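Local coordinates for protein putative dehydrogenase (Pseudomonas fluorescens, PDB 6UUG) that acts as a two-component flavin-dependent monooxygenase that oxidises methanesulfinate in bacterial assimilation of methyl sulfur, at residues A[116-121]-A[242-247]; A[189-194]-A[233-238]; A[71-76]-A[108-113]. One frame throughout, in Å; residues are numbered along the deposited sequence.

Interaction 1 (A[116-121]-A[242-247])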
ATOM      1  N   VAL A 116      39.223   8.086 -10.332  1.00 36.40           N
ATOM      2  CA  VAL A 116      40.475   8.511 -10.956  1.00 37.83           C
ATOM      3  C   VAL A 116      40.447   8.207 -12.451  1.00 34.82           C
ATOM      4  O   VAL A 116      40.951   8.992 -13.270  1.00 34.34           O
ATOM      5  CB  VAL A 116      41.707   7.889 -10.252  1.00 34.16           C
ATOM      6  CG1 VAL A 116      41.792   8.338  -8.811  1.00 34.72           C
ATOM      7  CG2 VAL A 116      41.730   6.377 -10.338  1.00 37.09           C
ATOM      8  N   ARG A 117      39.813   7.096 -12.840  1.00 34.71           N
ATOM      9  CA  ARG A 117      39.758   6.734 -14.254  1.00 32.25           C
ATOM     10  C   ARG A 117      39.002   7.780 -15.063  1.00 35.73           C
ATOM     11  O   ARG A 117      39.413   8.134 -16.174  1.00 35.03           O
ATOM     12  CB  ARG A 117      39.100   5.360 -14.417  1.00 30.56           C
ATOM     13  CG  ARG A 117      38.739   4.988 -15.869  1.00 35.82           C
ATOM     14  CD  ARG A 117      39.995   4.775 -16.703  1.00 38.83           C
ATOM     15  NE  ARG A 117      39.701   4.503 -18.113  1.00 41.70           N
ATOM     16  CZ  ARG A 117      39.477   5.433 -19.042  1.00 39.36           C
ATOM     17  NH1 ARG A 117      39.489   6.727 -18.739  1.00 38.38           N
ATOM     18  NH2 ARG A 117      39.235   5.067 -20.293  1.00 43.31           N
ATOM     19  N   LEU A 118      37.899   8.294 -14.518  1.00 32.66           N
ATOM     20  CA  LEU A 118      37.043   9.205 -15.264  1.00 34.27           C
ATOM     21  C   LEU A 118      37.458  10.665 -15.158  1.00 36.33           C
ATOM     22  O   LEU A 118      37.166  11.446 -16.079  1.00 35.81           O
ATOM     23  CB  LEU A 118      35.594   9.054 -14.787  1.00 32.41           C
ATOM     24  CG  LEU A 118      34.901   7.732 -15.114  1.00 32.84           C
ATOM     25  CD1 LEU A 118      33.553   7.652 -14.387  1.00 35.22           C
ATOM     26  CD2 LEU A 118      34.698   7.589 -16.613  1.00 31.45           C
ATOM     27  N   PHE A 119      38.130  11.055 -14.068  1.00 31.41           N
ATOM     28  CA  PHE A 119      38.377  12.465 -13.767  1.00 37.52           C
ATOM     29  C   PHE A 119      39.806  12.928 -14.044  1.00 36.71           C
ATOM     30  O   PHE A 119      40.050  14.140 -14.020  1.00 40.20           O
ATOM     31  CB  PHE A 119      38.070  12.786 -12.294  1.00 35.44           C
ATOM     32  CG  PHE A 119      36.615  12.719 -11.913  1.00 35.55           C
ATOM     33  CD1 PHE A 119      35.620  12.509 -12.854  1.00 35.51           C
ATOM     34  CD2 PHE A 119      36.251  12.881 -10.582  1.00 34.67           C
ATOM     35  CE1 PHE A 119      34.278  12.454 -12.472  1.00 37.28           C
ATOM     36  CE2 PHE A 119      34.917  12.833 -10.186  1.00 39.78           C
ATOM     37  CZ  PHE A 119      33.925  12.620 -11.135  1.00 39.28           C
ATOM     38  N   SER A 120      40.754  12.023 -14.296  1.00 39.72           N
ATOM     39  CA  SER A 120      42.162  12.414 -14.387  1.00 37.07           C
ATOM     40  C   SER A 120      42.778  11.888 -15.684  1.00 41.09           C
ATOM     41  O   SER A 120      42.134  11.199 -16.480  1.00 39.51           O
ATOM     42  CB  SER A 120      42.957  11.918 -13.170  1.00 37.87           C
ATOM     43  OG  SER A 120      43.141  10.510 -13.191  1.00 37.45           O
ATOM     44  N   ARG A 121      44.051  12.227 -15.886  1.00 39.23           N
ATOM     45  CA  ARG A 121      44.780  11.910 -17.106  1.00 41.70           C
ATOM     46  C   ARG A 121      45.350  10.489 -17.053  1.00 39.16           C
ATOM     47  O   ARG A 121      45.653   9.980 -15.973  1.00 39.90           O
ATOM     48  CB  ARG A 121      45.912  12.913 -17.309  1.00 45.69           C
ATOM     49  CG  ARG A 121      45.446  14.357 -17.448  1.00 43.62           C
ATOM     50  CD  ARG A 121      46.608  15.336 -17.450  1.00 54.09           C
ATOM     51  NE  ARG A 121      47.025  15.711 -16.101  1.00 60.67           N
ATOM     52  CZ  ARG A 121      48.146  15.294 -15.524  1.00 60.93           C
ATOM     53  NH1 ARG A 121      48.969  14.487 -16.182  1.00 62.94           N
ATOM     54  NH2 ARG A 121      48.453  15.685 -14.290  1.00 55.50           N
ATOM     55  N   THR A 242      32.400  15.844 -19.200  1.00 39.62           N
ATOM     56  CA  THR A 242      31.801  15.134 -20.325  1.00 38.76           C
ATOM     57  C   THR A 242      30.754  14.133 -19.834  1.00 36.05           C
ATOM     58  O   THR A 242      30.771  13.744 -18.660  1.00 34.06           O
ATOM     59  CB  THR A 242      32.862  14.378 -21.114  1.00 44.84           C
ATOM     60  OG1 THR A 242      33.387  13.311 -20.306  1.00 43.39           O
ATOM     61  CG2 THR A 242      33.998  15.310 -21.532  1.00 46.07           C
ATOM     62  N   PRO A 243      29.858  13.675 -20.727  1.00 38.37           N
ATOM     63  CA  PRO A 243      28.937  12.586 -20.354  1.00 33.80           C
ATOM     64  C   PRO A 243      29.630  11.363 -19.776  1.00 35.66           C
ATOM     65  O   PRO A 243      29.139  10.766 -18.802  1.00 32.20           O
ATOM     66  CB  PRO A 243      28.239  12.252 -21.682  1.00 37.68           C
ATOM     67  CG  PRO A 243      28.244  13.526 -22.440  1.00 41.08           C
ATOM     68  CD  PRO A 243      29.544  14.225 -22.061  1.00 40.65           C
ATOM     69  N   PHE A 244      30.763  10.965 -20.361  1.00 35.23           N
ATOM     70  CA  PHE A 244      31.528   9.837 -19.833  1.00 35.51           C
ATOM     71  C   PHE A 244      31.993  10.107 -18.404  1.00 35.91           C
ATOM     72  O   PHE A 244      31.814   9.264 -17.513  1.00 34.61           O
ATOM     73  CB  PHE A 244      32.704   9.547 -20.780  1.00 34.90           C
ATOM     74  CG  PHE A 244      33.525   8.333 -20.417  1.00 36.84           C
ATOM     75  CD1 PHE A 244      32.938   7.082 -20.306  1.00 35.20           C
ATOM     76  CD2 PHE A 244      34.901   8.443 -20.226  1.00 37.61           C
ATOM     77  CE1 PHE A 244      33.695   5.967 -19.980  1.00 35.06           C
ATOM     78  CE2 PHE A 244      35.659   7.338 -19.915  1.00 38.57           C
ATOM     79  CZ  PHE A 244      35.061   6.097 -19.792  1.00 38.12           C
ATOM     80  N   ALA A 245      32.580  11.284 -18.153  1.00 34.13           N
ATOM     81  CA  ALA A 245      32.933  11.638 -16.781  1.00 35.38           C
ATOM     82  C   ALA A 245      31.705  11.621 -15.877  1.00 33.36           C
ATOM     83  O   ALA A 245      31.788  11.244 -14.700  1.00 32.73           O
ATOM     84  CB  ALA A 245      33.601  13.014 -16.738  1.00 38.97           C
ATOM     85  N   CYS A 246      30.560  12.039 -16.411  1.00 32.82           N
ATOM     86  CA  CYS A 246      29.314  12.071 -15.652  1.00 31.05           C
ATOM     87  C   CYS A 246      28.745  10.685 -15.398  1.00 32.06           C
ATOM     88  O   CYS A 246      27.676  10.578 -14.781  1.00 32.02           O
ATOM     89  CB  CYS A 246      28.290  12.945 -16.376  1.00 33.16           C
ATOM     90  SG  CYS A 246      28.673  14.742 -16.227  1.00 43.12           S
ATOM     91  N   LEU A 247      29.420   9.618 -15.832  1.00 32.05           N
ATOM     92  CA  LEU A 247      29.026   8.297 -15.352  1.00 32.20           C
ATOM     93  C   LEU A 247      29.383   8.074 -13.891  1.00 31.30           C
ATOM     94  O   LEU A 247      28.833   7.161 -13.272  1.00 28.60           O
ATOM     95  CB  LEU A 247      29.673   7.189 -16.179  1.00 30.73           C
ATOM     96  CG  LEU A 247      29.221   6.982 -17.617  1.00 27.53           C
ATOM     97  CD1 LEU A 247      30.083   5.872 -18.228  1.00 31.61           C
ATOM     98  CD2 LEU A 247      27.738   6.675 -17.764  1.00 32.38           C
TER
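Leu118 drives one methyl group into the face of the Phe244 ring. CD2 of Leu118 lies 3.5 Å from the Phe244 ring centroid and 16° off the ring normal, a CH-pi contact in which the two side chains cross at about a right angle. Phe244 offers this face because its CG stands anti to the backbone N (chi1 -175°), which carries the ring across to the helix. The other Leu118 methyl, CD1, settles beside the turn, 4.0 Å from Ala245 O and 4.3 Å from Leu247 CB. On the neighbouring flank Phe119 meets the same turn with its ring edge: CE1 lies 3.6 Å from Ala245 O, which sits in the plane of the ring. This is the tight, buried part of the contact. The looser side is at partly exposed Arg117, whose NH1 comes only to 4.1 Å from Phe244 CE2. Here the edge of the ring faces the flat of the guanidinium, the two planes 70° apart.

The contact joins the C-terminal end of helix 100-119, in the N-terminal region of an acyl-CoA dehydrogenase-type fold, to the type I turn Phe244-Leu247 that leads into helix 247-277. Trp325 of helix 294-327 also packs on Arg117, Leu118 and Phe244. Each segment secures its own shape: Ser120 OG and Ser120 N grip Val116 O from opposite faces of its plane, and Thr242 OG1 accepts from Ala245 N in an ST motif. Cys246 O bonds Arg336, while the junction itself probably rests mainly on dispersion and close fit, with the Phe119 ring edge set against a carbonyl oxygen.

Interaction 2 (A[189-194]-A[233-238])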
ATOM      1  N   LYS A 189      34.812  26.317  -5.578  1.00 64.96           N
ATOM      2  CA  LYS A 189      34.787  25.196  -6.511  1.00 61.12           C
ATOM      3  C   LYS A 189      35.343  23.947  -5.839  1.00 55.75           C
ATOM      4  O   LYS A 189      36.365  24.003  -5.152  1.00 51.95           O
ATOM      5  CB  LYS A 189      35.595  25.513  -7.769  1.00 65.94           C
ATOM      6  N   LEU A 190      34.667  22.821  -6.045  1.00 55.06           N
ATOM      7  CA  LEU A 190      35.113  21.565  -5.460  1.00 57.08           C
ATOM      8  C   LEU A 190      36.346  21.042  -6.186  1.00 52.13           C
ATOM      9  O   LEU A 190      36.417  21.062  -7.417  1.00 55.95           O
ATOM     10  CB  LEU A 190      33.991  20.524  -5.511  1.00 56.14           C
ATOM     11  CG  LEU A 190      34.223  19.233  -4.720  1.00 54.96           C
ATOM     12  CD1 LEU A 190      34.355  19.531  -3.231  1.00 56.49           C
ATOM     13  CD2 LEU A 190      33.101  18.228  -4.971  1.00 61.98           C
ATOM     14  N   LEU A 191      37.322  20.571  -5.412  1.00 45.47           N
ATOM     15  CA  LEU A 191      38.562  20.008  -5.936  1.00 43.78           C
ATOM     16  C   LEU A 191      38.741  18.607  -5.366  1.00 43.74           C
ATOM     17  O   LEU A 191      38.602  18.408  -4.156  1.00 43.23           O
ATOM     18  CB  LEU A 191      39.754  20.899  -5.566  1.00 45.79           C
ATOM     19  CG  LEU A 191      41.142  20.398  -5.941  1.00 51.98           C
ATOM     20  CD1 LEU A 191      41.301  20.405  -7.450  1.00 51.85           C
ATOM     21  CD2 LEU A 191      42.209  21.255  -5.277  1.00 54.77           C
ATOM     22  N   ILE A 192      39.041  17.636  -6.234  1.00 41.30           N
ATOM     23  CA  ILE A 192      39.169  16.233  -5.849  1.00 41.66           C
ATOM     24  C   ILE A 192      40.621  15.800  -6.022  1.00 37.35           C
ATOM     25  O   ILE A 192      41.258  16.138  -7.023  1.00 39.05           O
ATOM     26  CB  ILE A 192      38.249  15.329  -6.694  1.00 41.34           C
ATOM     27  CG1 ILE A 192      36.867  15.971  -6.906  1.00 45.09           C
ATOM     28  CG2 ILE A 192      38.137  13.958  -6.048  1.00 41.94           C
ATOM     29  CD1 ILE A 192      36.077  16.139  -5.660  1.00 47.53           C
ATOM     30  N   ALA A 193      41.135  15.037  -5.059  1.00 38.94           N
ATOM     31  CA  ALA A 193      42.498  14.523  -5.131  1.00 39.27           C
ATOM     32  C   ALA A 193      42.529  13.071  -4.672  1.00 41.53           C
ATOM     33  O   ALA A 193      41.700  12.646  -3.869  1.00 42.46           O
ATOM     34  CB  ALA A 193      43.458  15.361  -4.269  1.00 38.07           C
ATOM     35  N   ALA A 194      43.497  12.313  -5.186  1.00 35.40           N
ATOM     36  CA  ALA A 194      43.782  10.959  -4.723  1.00 39.32           C
ATOM     37  C   ALA A 194      45.098  10.981  -3.954  1.00 38.78           C
ATOM     38  O   ALA A 194      46.138  11.321  -4.524  1.00 39.60           O
ATOM     39  CB  ALA A 194      43.867   9.978  -5.891  1.00 37.21           C
ATOM     40  N   LEU A 233      45.800  15.870  -8.223  1.00 41.89           N
ATOM     41  CA  LEU A 233      44.495  16.485  -8.426  1.00 45.47           C
ATOM     42  C   LEU A 233      43.815  15.888  -9.646  1.00 41.29           C
ATOM     43  O   LEU A 233      44.438  15.708 -10.695  1.00 42.05           O
ATOM     44  CB  LEU A 233      44.638  17.999  -8.612  1.00 42.26           C
ATOM     45  CG  LEU A 233      45.306  18.757  -7.461  1.00 46.65           C
ATOM     46  CD1 LEU A 233      45.524  20.218  -7.837  1.00 49.51           C
ATOM     47  CD2 LEU A 233      44.470  18.643  -6.211  1.00 44.23           C
ATOM     48  N   LEU A 234      42.517  15.606  -9.514  1.00 40.88           N
ATOM     49  CA  LEU A 234      41.745  14.999 -10.598  1.00 43.04           C
ATOM     50  C   LEU A 234      41.062  16.127 -11.365  1.00 37.88           C
ATOM     51  O   LEU A 234      39.907  16.460 -11.117  1.00 44.38           O
ATOM     52  CB  LEU A 234      40.746  13.986 -10.045  1.00 35.34           C
ATOM     53  CG  LEU A 234      41.224  13.035  -8.942  1.00 39.81           C
ATOM     54  CD1 LEU A 234      40.143  11.999  -8.614  1.00 35.96           C
ATOM     55  CD2 LEU A 234      42.545  12.352  -9.307  1.00 38.09           C
ATOM     56  N   LEU A 235      41.784  16.702 -12.328  1.00 40.70           N
ATOM     57  CA  LEU A 235      41.357  17.930 -12.990  1.00 46.02           C
ATOM     58  C   LEU A 235      41.047  17.776 -14.469  1.00 48.60           C
ATOM     59  O   LEU A 235      40.269  18.568 -15.003  1.00 50.55           O
ATOM     60  CB  LEU A 235      42.436  19.017 -12.839  1.00 43.77           C
ATOM     61  CG  LEU A 235      42.630  19.570 -11.429  1.00 47.57           C
ATOM     62  CD1 LEU A 235      43.879  20.436 -11.366  1.00 50.57           C
ATOM     63  CD2 LEU A 235      41.404  20.361 -11.006  1.00 51.63           C
ATOM     64  N   ASP A 236      41.630  16.794 -15.150  1.00 48.58           N
ATOM     65  CA  ASP A 236      41.501  16.681 -16.603  1.00 48.68           C
ATOM     66  C   ASP A 236      40.906  15.329 -16.972  1.00 43.33           C
ATOM     67  O   ASP A 236      41.628  14.317 -16.984  1.00 48.41           O
ATOM     68  CB  ASP A 236      42.865  16.868 -17.265  1.00 52.10           C
ATOM     69  CG  ASP A 236      42.761  17.424 -18.680  1.00 64.15           C
ATOM     70  OD1 ASP A 236      41.651  17.843 -19.079  1.00 63.41           O
ATOM     71  OD2 ASP A 236      43.791  17.440 -19.389  1.00 64.26           O
ATOM     72  N   PRO A 237      39.611  15.254 -17.324  1.00 47.21           N
ATOM     73  CA  PRO A 237      38.650  16.353 -17.497  1.00 48.22           C
ATOM     74  C   PRO A 237      37.943  16.820 -16.222  1.00 48.15           C
ATOM     75  O   PRO A 237      37.147  17.756 -16.292  1.00 49.66           O
ATOM     76  CB  PRO A 237      37.630  15.752 -18.460  1.00 49.29           C
ATOM     77  CG  PRO A 237      37.595  14.306 -18.065  1.00 45.67           C
ATOM     78  CD  PRO A 237      39.022  13.952 -17.704  1.00 46.24           C
ATOM     79  N   GLY A 238      38.206  16.174 -15.088  1.00 42.57           N
ATOM     80  CA  GLY A 238      37.611  16.565 -13.829  1.00 45.66           C
ATOM     81  C   GLY A 238      36.149  16.174 -13.696  1.00 42.89           C
ATOM     82  O   GLY A 238      35.555  15.572 -14.597  1.00 44.22           O
TER
HETATM   83  O   HOH W   1      38.835  18.045  -9.038  1.00 46.58           O
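Ala193 and Leu233 form a single beta bridge, by which the loop after strand 221-228 lies along strand 189-196, an outermost strand of a three-stranded sheet within the chain. Between the segments one backbone bond flanks the bridge: Leu234 N gives to Ile192 O at 2.8 Å, nearly straight at 177°; Ala194 pairs with Glu232 on its other side. The Leu234 side chain runs beside the strand. Its CB is 3.7 Å and its CG 3.6 Å from Ile192 O; with CG beside the backbone N (chi1 -43°), the fork opens onto two strand residues, CD1 meeting Ile192 CG2 at 3.8 Å while CD2 turns to the methyl of Ala194. Val116 and Phe119 of helix 100-119 also pack on Leu234. On the side of Ala193, Leu191 spreads its branches between two leucines: its CD2 touches Leu233 CD2 at 3.6 Å, and its CD1 touches Leu235 CD2 at 3.6 Å. An alanine at Leu191 would lack both branches and would probably open a gap beside Leu233 CD2 and leave the more exposed Leu235 without its strand partner. A water continues the pairing, accepting from Ile192 N at 2.8 Å and donating to Leu234 O at 2.8 Å.

Interaction 3 (A[71-76]-A[108-113]); sequences ALSIPT and FHHLML
Ser73 OG and His110 ND1 share a hydrogen bond of 2.8 Å in which either may be the donor, the hydroxyl arriving at the ring edge close to the ring plane. It is directed there by a first torsion that sets OG between the backbone N and the carbonyl carbon of Ser73 (chi1 65°). The same edge runs on past Leu72, whose N lies 3.6 Å from His110 CE1. Beside this polar pair, Ile74 CD1 meets Leu113 CD1 at 3.7 Å, the side chains crossing at about a right angle. A water sits 2.8 Å from Ser73 OG and donates to His110 O at 3.1 Å, giving the loop a second tie to the helix. The contact lies in the N-terminal helical region of the acyl-CoA dehydrogenase-type fold, where the loop between helices 58-67 and 85-96 packs on helix 100-119. Further out, His109 CD2 stands 3.5 Å above the face of the His110 ring, over its centre, and Phe106 meets that ring edge-to-face. His109 is itself fixed in rotation, NE2 hydrogen-bonded to Leu70 O and ND1 to Trp139 N. Phe129 of helix 122-135 covers both Ile74 and Leu113.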
ATOM      1  N   ALA A  71      41.249  -5.959  -7.628  1.00 36.73           N
ATOM      2  CA  ALA A  71      41.616  -5.607  -8.992  1.00 32.09           C
ATOM      3  C   ALA A  71      40.536  -6.006  -9.994  1.00 33.11           C
ATOM      4  O   ALA A  71      40.795  -6.037 -11.200  1.00 35.15           O
ATOM      5  CB  ALA A  71      42.957  -6.258  -9.365  1.00 34.10           C
ATOM      6  N   LEU A  72      39.324  -6.298  -9.511  1.00 33.65           N
ATOM      7  CA  LEU A  72      38.282  -6.833 -10.386  1.00 34.17           C
ATOM      8  C   LEU A  72      37.958  -5.875 -11.529  1.00 28.05           C
ATOM      9  O   LEU A  72      37.788  -6.300 -12.681  1.00 31.40           O
ATOM     10  CB  LEU A  72      37.026  -7.134  -9.560  1.00 34.00           C
ATOM     11  CG  LEU A  72      35.831  -7.757 -10.284  1.00 32.18           C
ATOM     12  CD1 LEU A  72      36.262  -9.059 -10.949  1.00 31.55           C
ATOM     13  CD2 LEU A  72      34.688  -8.032  -9.286  1.00 30.84           C
ATOM     14  N   SER A  73      37.840  -4.580 -11.228  1.00 28.58           N
ATOM     15  CA  SER A  73      37.440  -3.587 -12.220  1.00 29.84           C
ATOM     16  C   SER A  73      38.603  -3.064 -13.060  1.00 32.81           C
ATOM     17  O   SER A  73      38.359  -2.355 -14.041  1.00 33.48           O
ATOM     18  CB  SER A  73      36.760  -2.397 -11.539  1.00 29.76           C
ATOM     19  OG  SER A  73      37.672  -1.724 -10.703  1.00 33.62           O
ATOM     20  N   ILE A  74      39.838  -3.405 -12.712  1.00 33.01           N
ATOM     21  CA  ILE A  74      41.006  -2.873 -13.423  1.00 31.74           C
ATOM     22  C   ILE A  74      41.260  -3.730 -14.662  1.00 32.75           C
ATOM     23  O   ILE A  74      41.250  -4.964 -14.556  1.00 33.30           O
ATOM     24  CB  ILE A  74      42.221  -2.850 -12.494  1.00 34.56           C
ATOM     25  CG1 ILE A  74      41.975  -1.852 -11.351  1.00 34.80           C
ATOM     26  CG2 ILE A  74      43.494  -2.493 -13.256  1.00 32.93           C
ATOM     27  CD1 ILE A  74      42.919  -2.029 -10.162  1.00 36.73           C
ATOM     28  N   PRO A  75      41.452  -3.131 -15.840  1.00 32.07           N
ATOM     29  CA  PRO A  75      41.650  -3.938 -17.056  1.00 31.93           C
ATOM     30  C   PRO A  75      42.886  -4.822 -16.949  1.00 33.18           C
ATOM     31  O   PRO A  75      43.802  -4.561 -16.166  1.00 33.78           O
ATOM     32  CB  PRO A  75      41.803  -2.888 -18.165  1.00 36.79           C
ATOM     33  CG  PRO A  75      41.022  -1.681 -17.636  1.00 35.93           C
ATOM     34  CD  PRO A  75      41.343  -1.694 -16.145  1.00 30.56           C
ATOM     35  N   THR A  76      42.889  -5.907 -17.730  1.00 33.51           N
ATOM     36  CA  THR A  76      43.990  -6.862 -17.634  1.00 35.84           C
ATOM     37  C   THR A  76      45.303  -6.245 -18.097  1.00 36.00           C
ATOM     38  O   THR A  76      46.374  -6.659 -17.639  1.00 41.18           O
ATOM     39  CB  THR A  76      43.687  -8.134 -18.440  1.00 33.41           C
ATOM     40  OG1 THR A  76      43.460  -7.804 -19.813  1.00 34.07           O
ATOM     41  CG2 THR A  76      42.456  -8.851 -17.878  1.00 34.72           C
ATOM     42  N   PHE A 108      32.538   0.708  -2.887  1.00 28.63           N
ATOM     43  CA  PHE A 108      33.115   2.048  -2.895  1.00 32.16           C
ATOM     44  C   PHE A 108      34.584   2.031  -3.310  1.00 33.27           C
ATOM     45  O   PHE A 108      35.045   2.970  -3.956  1.00 31.28           O
ATOM     46  CB  PHE A 108      32.938   2.707  -1.529  1.00 36.91           C
ATOM     47  CG  PHE A 108      31.798   3.678  -1.486  1.00 38.90           C
ATOM     48  CD1 PHE A 108      30.610   3.392  -2.129  1.00 42.03           C
ATOM     49  CD2 PHE A 108      31.916   4.880  -0.805  1.00 49.12           C
ATOM     50  CE1 PHE A 108      29.550   4.292  -2.099  1.00 48.87           C
ATOM     51  CE2 PHE A 108      30.862   5.780  -0.769  1.00 50.42           C
ATOM     52  CZ  PHE A 108      29.678   5.482  -1.415  1.00 46.04           C
ATOM     53  N   HIS A 109      35.325   0.974  -2.960  1.00 32.75           N
ATOM     54  CA  HIS A 109      36.678   0.817  -3.489  1.00 31.87           C
ATOM     55  C   HIS A 109      36.681   0.906  -5.019  1.00 29.49           C
ATOM     56  O   HIS A 109      37.440   1.681  -5.613  1.00 30.00           O
ATOM     57  CB  HIS A 109      37.265  -0.512  -2.988  1.00 29.88           C
ATOM     58  CG  HIS A 109      38.436  -0.998  -3.779  1.00 34.07           C
ATOM     59  ND1 HIS A 109      39.730  -0.609  -3.506  1.00 34.05           N
ATOM     60  CD2 HIS A 109      38.507  -1.829  -4.847  1.00 32.34           C
ATOM     61  CE1 HIS A 109      40.550  -1.186  -4.369  1.00 33.01           C
ATOM     62  NE2 HIS A 109      39.833  -1.927  -5.197  1.00 34.65           N
ATOM     63  N   HIS A 110      35.797   0.157  -5.685  1.00 30.82           N
ATOM     64  CA  HIS A 110      35.823   0.208  -7.149  1.00 29.39           C
ATOM     65  C   HIS A 110      35.282   1.532  -7.677  1.00 30.74           C
ATOM     66  O   HIS A 110      35.675   1.976  -8.767  1.00 31.89           O
ATOM     67  CB  HIS A 110      35.072  -0.997  -7.725  1.00 30.17           C
ATOM     68  CG  HIS A 110      35.791  -2.290  -7.486  1.00 30.58           C
ATOM     69  ND1 HIS A 110      36.946  -2.620  -8.159  1.00 33.13           N
ATOM     70  CD2 HIS A 110      35.569  -3.294  -6.603  1.00 32.31           C
ATOM     71  CE1 HIS A 110      37.391  -3.785  -7.726  1.00 31.36           C
ATOM     72  NE2 HIS A 110      36.578  -4.213  -6.776  1.00 31.32           N
ATOM     73  N   LEU A 111      34.385   2.177  -6.925  1.00 28.99           N
ATOM     74  CA  LEU A 111      33.962   3.531  -7.279  1.00 30.74           C
ATOM     75  C   LEU A 111      35.124   4.522  -7.204  1.00 32.44           C
ATOM     76  O   LEU A 111      35.222   5.431  -8.037  1.00 30.67           O
ATOM     77  CB  LEU A 111      32.814   3.987  -6.368  1.00 29.84           C
ATOM     78  CG  LEU A 111      32.329   5.427  -6.563  1.00 32.05           C
ATOM     79  CD1 LEU A 111      31.676   5.613  -7.914  1.00 27.60           C
ATOM     80  CD2 LEU A 111      31.334   5.803  -5.452  1.00 33.84           C
ATOM     81  N   MET A 112      36.007   4.375  -6.209  1.00 33.19           N
ATOM     82  CA  MET A 112      37.168   5.266  -6.132  1.00 31.16           C
ATOM     83  C   MET A 112      38.086   5.074  -7.334  1.00 30.48           C
ATOM     84  O   MET A 112      38.595   6.051  -7.900  1.00 31.88           O
ATOM     85  CB  MET A 112      37.951   5.031  -4.839  1.00 31.14           C
ATOM     86  CG  MET A 112      37.170   5.273  -3.544  1.00 31.66           C
ATOM     87  SD  MET A 112      36.268   6.836  -3.488  1.00 38.55           S
ATOM     88  CE  MET A 112      34.566   6.260  -3.420  1.00 36.23           C
ATOM     89  N   LEU A 113      38.290   3.822  -7.755  1.00 31.74           N
ATOM     90  CA  LEU A 113      39.070   3.573  -8.964  1.00 32.57           C
ATOM     91  C   LEU A 113      38.397   4.181 -10.189  1.00 33.86           C
ATOM     92  O   LEU A 113      39.066   4.762 -11.050  1.00 32.49           O
ATOM     93  CB  LEU A 113      39.276   2.070  -9.144  1.00 33.81           C
ATOM     94  CG  LEU A 113      40.197   1.382  -8.142  1.00 32.02           C
ATOM     95  CD1 LEU A 113      40.222  -0.110  -8.443  1.00 33.46           C
ATOM     96  CD2 LEU A 113      41.610   1.980  -8.262  1.00 36.19           C
TER
HETATM   97  O   HOH W   2      37.049   0.952 -11.327  1.00 46.00           O

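How the interactions relate
Helix 100-119 connects the set: its 108-113 turns receive the loop of interaction 3, and the adjoining 116-121 segment serves interaction 1, the two centres about 14 Å apart. Interactions 1 and 2 touch directly, with centres about 10 Å apart. Phe119 O lies 2.9 Å from Gly238 N, a probable hydrogen bond, and Phe119 CB packs on Leu234 CB at 3.7 Å, so the end of the helix joins the turn before helix 247-277 to the loop along strand 189-196. Interactions 2 and 3 stay apart, about 19 Å between centres and about 6 Å between nearest atoms. The three differ in kind: mainly apolar packing in interaction 1, a beta bridge in interaction 2, a hydroxyl-imidazole bond in interaction 3.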